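Local coordinates for transcription antitermination protein NusB (Thermotoga maritima, PDB 1TZV) that probably binds the boxA antiterminator RNA of ribosomal RNA operons and takes part in transcription antitermination, at residues R5-L10 and D36-K41; Q18-R23 and V80-L85; D26-L31 and G53-L58. One frame throughout, in Å; residues are numbered along the deposited sequence. Where two conformers were deposited one is given.

Contact 1 of 3, residues R5-L10 and D36-K41; sequences RRRMRL and DETYDK
A cation-pi stack backed by hydrogen bonds joins Arg7, in the first turn of helix 5-19, to Thr38 and Tyr39 in the loop between helices 27-34 and 41-56. NusB is an all-helical protein, and here the start of a helix meets a connecting loop in a partly buried contact. The Arg7 chain runs extended, with CG anti to the backbone N (chi1 -170°), and carries its guanidinium away from the helix and over one face of the Tyr39 ring. The two planes are 19° apart, and Arg7 CZ lies 4.1 Å from the centroid of the Tyr39 ring, with NH2 over the ring centre. Arginine suits this place because stacking uses its face while its N-H groups, all in the plane, still point outward to acceptors. Two of them converge end-on on one oxygen: Arg7 NH1 lies 2.8 Å and Arg7 NH2 3.1 Å from Thr38 OG1, both nearly in the guanidinium plane. Threonine suits its place because that hydroxyl also donates to Asp36 OD1, 2.6 Å from Thr38 OG1, on the syn side of the carboxylate. Asp36 OD1 also takes the backbone N of Thr38, an Asx turn within the type I turn from Asp36 to Tyr39. Tyrosine gives the cation a flat face, while its OH bonds to Lys14 and to a water that reaches Arg7 O. Stack and in-plane bonds together fix the tilt and rotation of the guanidinium, while the Asp36 carboxylate probably polarises the Thr38 hydroxyl and makes its oxygen a better acceptor for the cation.

Contact 2 of 3, residues Q18-R23 and V80-L85; sequences QHEFRR and VDRNVL
Glu20 and Arg82 reach for each other from opposite directions and meet in a side-on, two-pronged salt bridge, part of a network that also takes in Arg23. It spans from the type I turn His19-Arg22, where the chain leaves helix 5-19, to helix 79-94 of this all-helical NusB fold. The CA atoms of Glu20 and Arg82 are 10.4 Å apart, a gap suited to long side chains. Arg82 leaves its helix with CG anti to the backbone N and bends at chi3 (56°), which presents the NE and NH1 edge of the guanidinium to the acid. Arg82 NE gives a nearly straight bond of 2.9 Å to Glu20 OE1, close to the guanidinium plane, while Arg82 NH1 lies 3.0 Å from Glu20 OE2 and meets it from above the carboxylate. The fork is therefore twisted, with the two planes 47° apart. The remaining nitrogen of Arg82, NH2, is bonded to the carbonyls of Leu74 and Leu77, so several acceptors fix how the guanidinium is turned. Just past the turn, Arg23 folds back, and Arg23 NH1 makes a longer salt bridge, 3.4 Å, to Glu20 OE2. Glutamate suits this place, as its two oxygens can serve both arginines, whose positive charges would favour its ionised form. Arg23 NE lies 2.9 Å from Glu20 O, tilted out of the carbonyl plane.

Contact 3 of 3, residues D26-L31 and G53-L58; sequences DLEQIL and GIKENL
An N-cap at the start of helix 27-34 doubles as one arm of a salt-bridge network, in which Asp26 and Glu28 hold Lys55 near the end of helix 41-56. Asp26 OD2 accepts the backbone N of Glu28 at 2.9 Å, an N-H in the first turn, where no preceding helical turn supplies a carbonyl. Aspartate fits because its short chain, with CG anti to the backbone N (chi1 -173°), lets the carboxylate fold back over the helix start. Lysine suits the other helix, since its long chain can cross the surface between the two; the chain bends at chi3 (75°) and meets both acids at about a right angle. Lys55 NZ lies 2.8 Å from Asp26 OD2, and Glu28 N reaches that oxygen from the opposite face of the carboxylate plane. The ammonium probably offsets the charge of two acids, which are well placed to interact favourably with the positive end of the helix dipole. Beneath this surface link, Leu31 packs on Ala47 and Ile51 of helix 41-56. The second carboxylate comes from further along the helix on an extended chain, and Glu28 OE1 uses its anti lone pair to accept Lys55 NZ at 2.9 Å.

In the fold
From the N terminus, helix 5-19 enters two of the contacts. Its first turn belongs to contact 1, which closes a loop round helix 27-34 by reaching the connection ahead of helix 41-56. Its far end runs into the turn of contact 2, whose partner on helix 79-94 closes the longest of the three loops. Contact 3 lies wholly within that span and joins helix 27-34 to helix 41-56. Contact 1 crosses both others, since the segments alternate along the chain. Contacts 2 and 3, with centres about 11 Å apart, touch where Gln18 and His19 pack on Ile30; contact 1 stands apart from both. Together they tie four helices of the NusB fold.

Contact 1 of 3, residues R5-L10 and D36-K41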
loop_
_atom_site.group_PDB
_atom_site.type_symbol
_atom_site.label_atom_id
_atom_site.label_comp_id
_atom_site.label_asym_id
_atom_site.label_seq_id
_atom_site.Cartn_x
_atom_site.Cartn_y
_atom_site.Cartn_z
ATOM N N ARG A 5 -1.533 -3.628 -13.285
ATOM C CA ARG A 5 -1.081 -3.675 -11.903
ATOM C C ARG A 5 -1.491 -2.402 -11.167
ATOM O O ARG A 5 -1.893 -2.457 -10.009
ATOM C CB ARG A 5 0.440 -3.823 -11.852
ATOM C CG ARG A 5 1.052 -3.617 -10.463
ATOM C CD ARG A 5 2.575 -3.770 -10.472
ATOM N NE ARG A 5 3.224 -2.724 -11.258
ATOM C CZ ARG A 5 3.947 -2.955 -12.352
ATOM N NH1 ARG A 5 4.503 -1.945 -13.005
ATOM N NH2 ARG A 5 4.113 -4.197 -12.795
ATOM N N ARG A 6 -1.380 -1.252 -11.825
ATOM C CA ARG A 6 -1.745 -0.007 -11.175
ATOM C C ARG A 6 -3.183 0.033 -10.720
ATOM O O ARG A 6 -3.474 0.593 -9.657
ATOM C CB ARG A 6 -1.493 1.184 -12.097
ATOM C CG ARG A 6 -0.053 1.637 -12.149
ATOM C CD ARG A 6 0.061 2.933 -12.931
ATOM N NE ARG A 6 1.443 3.381 -13.066
ATOM C CZ ARG A 6 2.240 3.101 -14.095
ATOM N NH1 ARG A 6 3.484 3.565 -14.104
ATOM N NH2 ARG A 6 1.795 2.380 -15.119
ATOM N N ARG A 7 -4.094 -0.522 -11.515
ATOM C CA ARG A 7 -5.504 -0.516 -11.149
ATOM C C ARG A 7 -5.784 -1.537 -10.042
ATOM O O ARG A 7 -6.583 -1.278 -9.141
ATOM C CB ARG A 7 -6.391 -0.769 -12.388
ATOM C CG ARG A 7 -7.877 -0.531 -12.134
ATOM C CD ARG A 7 -8.700 -0.260 -13.409
ATOM N NE ARG A 7 -10.085 0.045 -13.055
ATOM C CZ ARG A 7 -11.082 -0.835 -13.055
ATOM N NH1 ARG A 7 -12.303 -0.458 -12.692
ATOM N NH2 ARG A 7 -10.870 -2.084 -13.446
ATOM N N MET A 8 -5.131 -2.688 -10.118
ATOM C CA MET A 8 -5.273 -3.714 -9.090
ATOM C C MET A 8 -4.832 -3.082 -7.759
ATOM O O MET A 8 -5.557 -3.159 -6.763
ATOM C CB MET A 8 -4.372 -4.912 -9.437
ATOM C CG MET A 8 -4.320 -6.054 -8.413
ATOM S SD MET A 8 -3.364 -5.754 -6.908
ATOM C CE MET A 8 -1.683 -5.724 -7.575
ATOM N N ARG A 9 -3.658 -2.445 -7.747
ATOM C CA ARG A 9 -3.143 -1.845 -6.526
ATOM C C ARG A 9 -4.028 -0.722 -6.017
ATOM O O ARG A 9 -4.174 -0.556 -4.798
ATOM C CB ARG A 9 -1.716 -1.326 -6.716
ATOM C CG ARG A 9 -1.047 -0.971 -5.404
ATOM C CD ARG A 9 0.279 -0.277 -5.597
ATOM N NE ARG A 9 1.328 -1.125 -6.155
ATOM C CZ ARG A 9 1.754 -1.054 -7.407
ATOM N NH1 ARG A 9 1.216 -0.195 -8.263
ATOM N NH2 ARG A 9 2.779 -1.795 -7.785
ATOM N N LEU A 10 -4.613 0.052 -6.929
ATOM C CA LEU A 10 -5.498 1.133 -6.508
ATOM C C LEU A 10 -6.742 0.581 -5.819
ATOM O O LEU A 10 -7.283 1.217 -4.921
ATOM C CB LEU A 10 -5.919 2.010 -7.693
ATOM C CG LEU A 10 -5.041 3.217 -8.038
ATOM C CD1 LEU A 10 -5.600 3.842 -9.309
ATOM C CD2 LEU A 10 -4.999 4.233 -6.879
ATOM N N ASP A 36 -15.244 -5.798 -9.185
ATOM C CA ASP A 36 -16.415 -6.119 -9.986
ATOM C C ASP A 36 -15.960 -6.682 -11.316
ATOM O O ASP A 36 -14.792 -7.053 -11.480
ATOM C CB ASP A 36 -17.306 -4.883 -10.188
ATOM C CG ASP A 36 -16.579 -3.727 -10.834
ATOM O OD1 ASP A 36 -15.571 -3.966 -11.515
ATOM O OD2 ASP A 36 -17.031 -2.575 -10.674
ATOM N N GLU A 37 -16.888 -6.745 -12.266
ATOM C CA GLU A 37 -16.609 -7.282 -13.588
ATOM C C GLU A 37 -15.484 -6.579 -14.340
ATOM O O GLU A 37 -14.902 -7.158 -15.257
ATOM C CB GLU A 37 -17.888 -7.262 -14.441
ATOM C CG GLU A 37 -18.647 -5.941 -14.385
ATOM C CD GLU A 37 -19.353 -5.720 -13.052
ATOM O OE1 GLU A 37 -19.763 -4.568 -12.778
ATOM O OE2 GLU A 37 -19.513 -6.696 -12.286
ATOM N N THR A 38 -15.166 -5.343 -13.962
ATOM C CA THR A 38 -14.096 -4.623 -14.651
ATOM C C THR A 38 -12.694 -5.097 -14.259
ATOM O O THR A 38 -11.700 -4.701 -14.878
ATOM C CB THR A 38 -14.193 -3.090 -14.443
ATOM O OG1 THR A 38 -13.893 -2.751 -13.085
ATOM C CG2 THR A 38 -15.591 -2.599 -14.790
ATOM N N TYR A 39 -12.611 -5.955 -13.242
ATOM C CA TYR A 39 -11.327 -6.495 -12.806
ATOM C C TYR A 39 -11.232 -7.944 -13.251
ATOM O O TYR A 39 -12.176 -8.710 -13.047
ATOM C CB TYR A 39 -11.193 -6.433 -11.279
ATOM C CG TYR A 39 -11.126 -5.034 -10.716
ATOM C CD1 TYR A 39 -12.279 -4.273 -10.557
ATOM C CD2 TYR A 39 -9.899 -4.469 -10.360
ATOM C CE1 TYR A 39 -12.220 -2.983 -10.056
ATOM C CE2 TYR A 39 -9.829 -3.178 -9.861
ATOM C CZ TYR A 39 -10.987 -2.447 -9.711
ATOM O OH TYR A 39 -10.928 -1.174 -9.206
ATOM N N ASP A 40 -10.115 -8.331 -13.860
ATOM C CA ASP A 40 -9.988 -9.714 -14.310
ATOM C C ASP A 40 -9.645 -10.671 -13.170
ATOM O O ASP A 40 -9.345 -10.246 -12.044
ATOM C CB ASP A 40 -8.999 -9.851 -15.496
ATOM C CG ASP A 40 -7.560 -9.473 -15.154
ATOM O OD1 ASP A 40 -7.205 -9.392 -13.958
ATOM O OD2 ASP A 40 -6.750 -9.281 -16.103
ATOM N N LYS A 41 -9.726 -11.968 -13.447
ATOM C CA LYS A 41 -9.465 -12.987 -12.434
ATOM C C LYS A 41 -8.162 -12.774 -11.657
ATOM O O LYS A 41 -8.143 -12.875 -10.423
ATOM C CB LYS A 41 -9.482 -14.376 -13.103
ATOM C CG LYS A 41 -9.094 -15.530 -12.192
ATOM C CD LYS A 41 -9.069 -16.849 -12.960
ATOM C CE LYS A 41 -8.588 -17.998 -12.081
ATOM N NZ LYS A 41 -9.548 -18.306 -10.981
HETATM O O HOH W 1 -8.885 0.525 -8.896
#

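Contact 2 of 3, residues Q18-R23 and V80-L85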
loop_
_atom_site.group_PDB
_atom_site.type_symbol
_atom_site.label_atom_id
_atom_site.label_comp_id
_atom_site.label_asym_id
_atom_site.label_seq_id
_atom_site.Cartn_x
_atom_site.Cartn_y
_atom_site.Cartn_z
ATOM N N GLN A 18 -11.359 3.391 2.378
ATOM C CA GLN A 18 -12.736 3.294 2.854
ATOM C C GLN A 18 -12.864 2.699 4.249
ATOM O O GLN A 18 -13.743 3.099 5.030
ATOM C CB GLN A 18 -13.575 2.494 1.856
ATOM C CG GLN A 18 -13.745 3.227 0.533
ATOM C CD GLN A 18 -14.808 2.620 -0.344
ATOM O OE1 GLN A 18 -15.696 3.320 -0.834
ATOM N NE2 GLN A 18 -14.730 1.313 -0.555
ATOM N N HIS A 19 -11.981 1.771 4.609
ATOM C CA HIS A 19 -12.068 1.166 5.910
ATOM C C HIS A 19 -11.862 2.177 7.034
ATOM O O HIS A 19 -12.368 1.981 8.151
ATOM C CB HIS A 19 -11.063 0.013 6.060
ATOM C CG HIS A 19 -11.213 -0.739 7.346
ATOM N ND1 HIS A 19 -10.445 -0.477 8.457
ATOM C CD2 HIS A 19 -12.080 -1.718 7.706
ATOM C CE1 HIS A 19 -10.823 -1.271 9.449
ATOM N NE2 HIS A 19 -11.809 -2.031 9.016
ATOM N N GLU A 20 -11.130 3.254 6.763
ATOM C CA GLU A 20 -10.893 4.271 7.800
ATOM C C GLU A 20 -12.191 4.915 8.310
ATOM O O GLU A 20 -12.222 5.463 9.422
ATOM C CB GLU A 20 -9.955 5.367 7.270
ATOM C CG GLU A 20 -8.530 4.861 6.950
ATOM C CD GLU A 20 -7.556 5.067 8.100
ATOM O OE1 GLU A 20 -6.419 4.543 8.039
ATOM O OE2 GLU A 20 -7.921 5.772 9.064
ATOM N N PHE A 21 -13.251 4.821 7.514
ATOM C CA PHE A 21 -14.548 5.400 7.876
ATOM C C PHE A 21 -15.591 4.322 8.092
ATOM O O PHE A 21 -16.766 4.616 8.337
ATOM C CB PHE A 21 -14.973 6.346 6.760
ATOM C CG PHE A 21 -13.914 7.339 6.407
ATOM C CD1 PHE A 21 -13.134 7.170 5.268
ATOM C CD2 PHE A 21 -13.617 8.378 7.280
ATOM C CE1 PHE A 21 -12.064 8.031 5.009
ATOM C CE2 PHE A 21 -12.558 9.238 7.037
ATOM C CZ PHE A 21 -11.777 9.069 5.901
ATOM N N ARG A 22 -15.167 3.069 8.015
ATOM C CA ARG A 22 -16.048 1.917 8.179
ATOM C C ARG A 22 -15.295 0.891 8.999
ATOM O O ARG A 22 -15.180 -0.273 8.609
ATOM C CB ARG A 22 -16.385 1.367 6.793
ATOM C CG ARG A 22 -17.164 2.352 5.937
ATOM C CD ARG A 22 -17.285 1.884 4.495
ATOM N NE ARG A 22 -17.965 0.597 4.372
ATOM C CZ ARG A 22 -18.131 -0.045 3.220
ATOM N NH1 ARG A 22 -18.767 -1.212 3.196
ATOM N NH2 ARG A 22 -17.657 0.472 2.097
ATOM N N ARG A 23 -14.809 1.322 10.157
ATOM C CA ARG A 23 -13.963 0.488 11.007
ATOM C C ARG A 23 -14.591 -0.749 11.622
ATOM O O ARG A 23 -13.886 -1.630 12.111
ATOM C CB ARG A 23 -13.319 1.367 12.084
ATOM C CG ARG A 23 -12.414 2.445 11.487
ATOM C CD ARG A 23 -11.845 3.394 12.526
ATOM N NE ARG A 23 -11.117 4.490 11.896
ATOM C CZ ARG A 23 -10.285 5.299 12.537
ATOM N NH1 ARG A 23 -9.663 6.281 11.888
ATOM N NH2 ARG A 23 -10.076 5.114 13.831
ATOM N N VAL A 80 -4.670 9.024 3.415
ATOM C CA VAL A 80 -3.974 8.644 2.195
ATOM C C VAL A 80 -2.533 8.245 2.475
ATOM O O VAL A 80 -2.093 7.151 2.084
ATOM C CB VAL A 80 -3.960 9.769 1.170
ATOM C CG1 VAL A 80 -3.124 9.357 -0.050
ATOM C CG2 VAL A 80 -5.399 10.112 0.745
ATOM N N ASP A 81 -1.770 9.094 3.160
ATOM C CA ASP A 81 -0.367 8.772 3.385
ATOM C C ASP A 81 -0.169 7.547 4.267
ATOM O O ASP A 81 0.717 6.724 4.007
ATOM C CB ASP A 81 0.344 9.992 3.961
ATOM C CG ASP A 81 0.430 11.128 2.963
ATOM O OD1 ASP A 81 0.280 10.858 1.748
ATOM O OD2 ASP A 81 0.661 12.278 3.414
ATOM N N ARG A 82 -0.961 7.403 5.319
ATOM C CA ARG A 82 -0.843 6.242 6.188
ATOM C C ARG A 82 -1.077 4.948 5.407
ATOM O O ARG A 82 -0.308 3.967 5.516
ATOM C CB ARG A 82 -1.873 6.350 7.337
ATOM C CG ARG A 82 -2.087 5.049 8.135
ATOM C CD ARG A 82 -2.867 5.267 9.446
ATOM N NE ARG A 82 -4.158 5.906 9.222
ATOM C CZ ARG A 82 -4.385 7.204 9.386
ATOM N NH1 ARG A 82 -5.589 7.681 9.129
ATOM N NH2 ARG A 82 -3.434 8.012 9.841
ATOM N N ASN A 83 -2.117 4.931 4.586
ATOM C CA ASN A 83 -2.423 3.710 3.856
ATOM C C ASN A 83 -1.532 3.466 2.642
ATOM O O ASN A 83 -1.284 2.303 2.292
ATOM C CB ASN A 83 -3.919 3.671 3.581
ATOM C CG ASN A 83 -4.703 3.489 4.863
ATOM O OD1 ASN A 83 -5.372 4.427 5.364
ATOM N ND2 ASN A 83 -4.572 2.345 5.452
ATOM N N VAL A 84 -1.021 4.521 2.025
ATOM C CA VAL A 84 -0.061 4.321 0.942
ATOM C C VAL A 84 1.191 3.690 1.592
ATOM O O VAL A 84 1.779 2.755 1.025
ATOM C CB VAL A 84 0.332 5.653 0.265
ATOM C CG1 VAL A 84 1.622 5.471 -0.588
ATOM C CG2 VAL A 84 -0.804 6.108 -0.627
ATOM N N LEU A 85 1.614 4.163 2.755
ATOM C CA LEU A 85 2.791 3.584 3.399
ATOM C C LEU A 85 2.548 2.130 3.782
ATOM O O LEU A 85 3.423 1.273 3.599
ATOM C CB LEU A 85 3.210 4.423 4.614
ATOM C CG LEU A 85 3.814 5.787 4.249
ATOM C CD1 LEU A 85 4.035 6.601 5.532
ATOM C CD2 LEU A 85 5.148 5.622 3.499
#

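Contact 3 of 3, residues D26-L31 and G53-L58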
loop_
_atom_site.group_PDB
_atom_site.type_symbol
_atom_site.label_atom_id
_atom_site.label_comp_id
_atom_site.label_asym_id
_atom_site.label_seq_id
_atom_site.Cartn_x
_atom_site.Cartn_y
_atom_site.Cartn_z
ATOM N N ASP A 26 -15.318 -5.569 7.867
ATOM C CA ASP A 26 -14.161 -6.365 7.480
ATOM C C ASP A 26 -13.570 -5.771 6.208
ATOM O O ASP A 26 -14.262 -5.559 5.214
ATOM C CB ASP A 26 -14.601 -7.823 7.245
ATOM C CG ASP A 26 -13.432 -8.789 7.003
ATOM O OD1 ASP A 26 -13.667 -10.014 7.124
ATOM O OD2 ASP A 26 -12.295 -8.366 6.688
ATOM N N LEU A 27 -12.271 -5.491 6.255
ATOM C CA LEU A 27 -11.559 -4.929 5.113
ATOM C C LEU A 27 -11.771 -5.799 3.872
ATOM O O LEU A 27 -11.862 -5.290 2.746
ATOM C CB LEU A 27 -10.068 -4.839 5.433
ATOM C CG LEU A 27 -9.313 -3.697 4.758
ATOM C CD1 LEU A 27 -8.896 -2.674 5.796
ATOM C CD2 LEU A 27 -8.097 -4.242 4.059
ATOM N N GLU A 28 -11.850 -7.115 4.071
ATOM C CA GLU A 28 -12.065 -8.017 2.945
ATOM C C GLU A 28 -13.414 -7.777 2.275
ATOM O O GLU A 28 -13.511 -7.828 1.053
ATOM C CB GLU A 28 -11.980 -9.471 3.395
ATOM C CG GLU A 28 -10.609 -9.866 3.878
ATOM C CD GLU A 28 -10.510 -11.359 4.122
ATOM O OE1 GLU A 28 -10.137 -11.755 5.244
ATOM O OE2 GLU A 28 -10.815 -12.138 3.187
ATOM N N GLN A 29 -14.457 -7.518 3.064
ATOM C CA GLN A 29 -15.780 -7.259 2.502
ATOM C C GLN A 29 -15.797 -5.951 1.735
ATOM O O GLN A 29 -16.424 -5.834 0.683
ATOM C CB GLN A 29 -16.843 -7.224 3.606
ATOM C CG GLN A 29 -17.418 -8.593 3.924
ATOM C CD GLN A 29 -18.061 -9.244 2.708
ATOM O OE1 GLN A 29 -19.051 -8.744 2.170
ATOM N NE2 GLN A 29 -17.493 -10.361 2.264
ATOM N N ILE A 30 -15.102 -4.952 2.267
ATOM C CA ILE A 30 -15.028 -3.672 1.581
ATOM C C ILE A 30 -14.366 -3.867 0.210
ATOM O O ILE A 30 -14.829 -3.320 -0.777
ATOM C CB ILE A 30 -14.243 -2.647 2.409
ATOM C CG1 ILE A 30 -15.049 -2.314 3.674
ATOM C CG2 ILE A 30 -13.990 -1.398 1.583
ATOM C CD1 ILE A 30 -14.335 -1.391 4.642
ATOM N N LEU A 31 -13.294 -4.660 0.151
ATOM C CA LEU A 31 -12.642 -4.898 -1.141
ATOM C C LEU A 31 -13.613 -5.562 -2.118
ATOM O O LEU A 31 -13.633 -5.225 -3.301
ATOM C CB LEU A 31 -11.390 -5.774 -0.989
ATOM C CG LEU A 31 -10.724 -6.147 -2.324
ATOM C CD1 LEU A 31 -10.164 -4.896 -2.999
ATOM C CD2 LEU A 31 -9.623 -7.161 -2.113
ATOM N N GLY A 53 -3.005 -9.954 3.269
ATOM C CA GLY A 53 -1.641 -9.824 3.753
ATOM C C GLY A 53 -1.442 -8.602 4.630
ATOM O O GLY A 53 -0.729 -8.640 5.630
ATOM N N ILE A 54 -2.081 -7.498 4.252
ATOM C CA ILE A 54 -1.968 -6.278 5.032
ATOM C C ILE A 54 -2.719 -6.480 6.347
ATOM O O ILE A 54 -2.227 -6.114 7.409
ATOM C CB ILE A 54 -2.527 -5.083 4.235
ATOM C CG1 ILE A 54 -1.586 -4.794 3.049
ATOM C CG2 ILE A 54 -2.698 -3.864 5.151
ATOM C CD1 ILE A 54 -2.193 -3.908 1.968
ATOM N N LYS A 55 -3.892 -7.102 6.287
ATOM C CA LYS A 55 -4.653 -7.323 7.512
ATOM C C LYS A 55 -3.906 -8.237 8.484
ATOM O O LYS A 55 -3.842 -7.957 9.680
ATOM C CB LYS A 55 -6.028 -7.925 7.184
ATOM C CG LYS A 55 -6.907 -8.097 8.414
ATOM C CD LYS A 55 -8.375 -8.301 8.075
ATOM C CE LYS A 55 -8.665 -9.686 7.545
ATOM N NZ LYS A 55 -10.134 -9.943 7.515
ATOM N N GLU A 56 -3.322 -9.309 7.959
ATOM C CA GLU A 56 -2.587 -10.288 8.762
ATOM C C GLU A 56 -1.299 -9.748 9.373
ATOM O O GLU A 56 -0.882 -10.185 10.446
ATOM C CB GLU A 56 -2.258 -11.518 7.900
ATOM C CG GLU A 56 -1.036 -12.329 8.346
ATOM C CD GLU A 56 -1.233 -13.061 9.662
ATOM O OE1 GLU A 56 -0.240 -13.612 10.185
ATOM O OE2 GLU A 56 -2.372 -13.096 10.174
ATOM N N ASN A 57 -0.673 -8.798 8.693
ATOM C CA ASN A 57 0.590 -8.234 9.162
ATOM C C ASN A 57 0.479 -6.751 9.580
ATOM O O ASN A 57 1.497 -6.077 9.698
ATOM C CB ASN A 57 1.635 -8.361 8.047
ATOM C CG ASN A 57 1.974 -9.809 7.701
ATOM O OD1 ASN A 57 2.702 -10.482 8.435
ATOM N ND2 ASN A 57 1.457 -10.285 6.574
ATOM N N LEU A 58 -0.727 -6.260 9.842
ATOM C CA LEU A 58 -0.901 -4.834 10.137
ATOM C C LEU A 58 -0.030 -4.288 11.260
ATOM O O LEU A 58 0.598 -3.245 11.107
ATOM C CB LEU A 58 -2.370 -4.515 10.431
ATOM C CG LEU A 58 -2.671 -3.013 10.427
ATOM C CD1 LEU A 58 -2.377 -2.430 9.059
ATOM C CD2 LEU A 58 -4.116 -2.761 10.816
#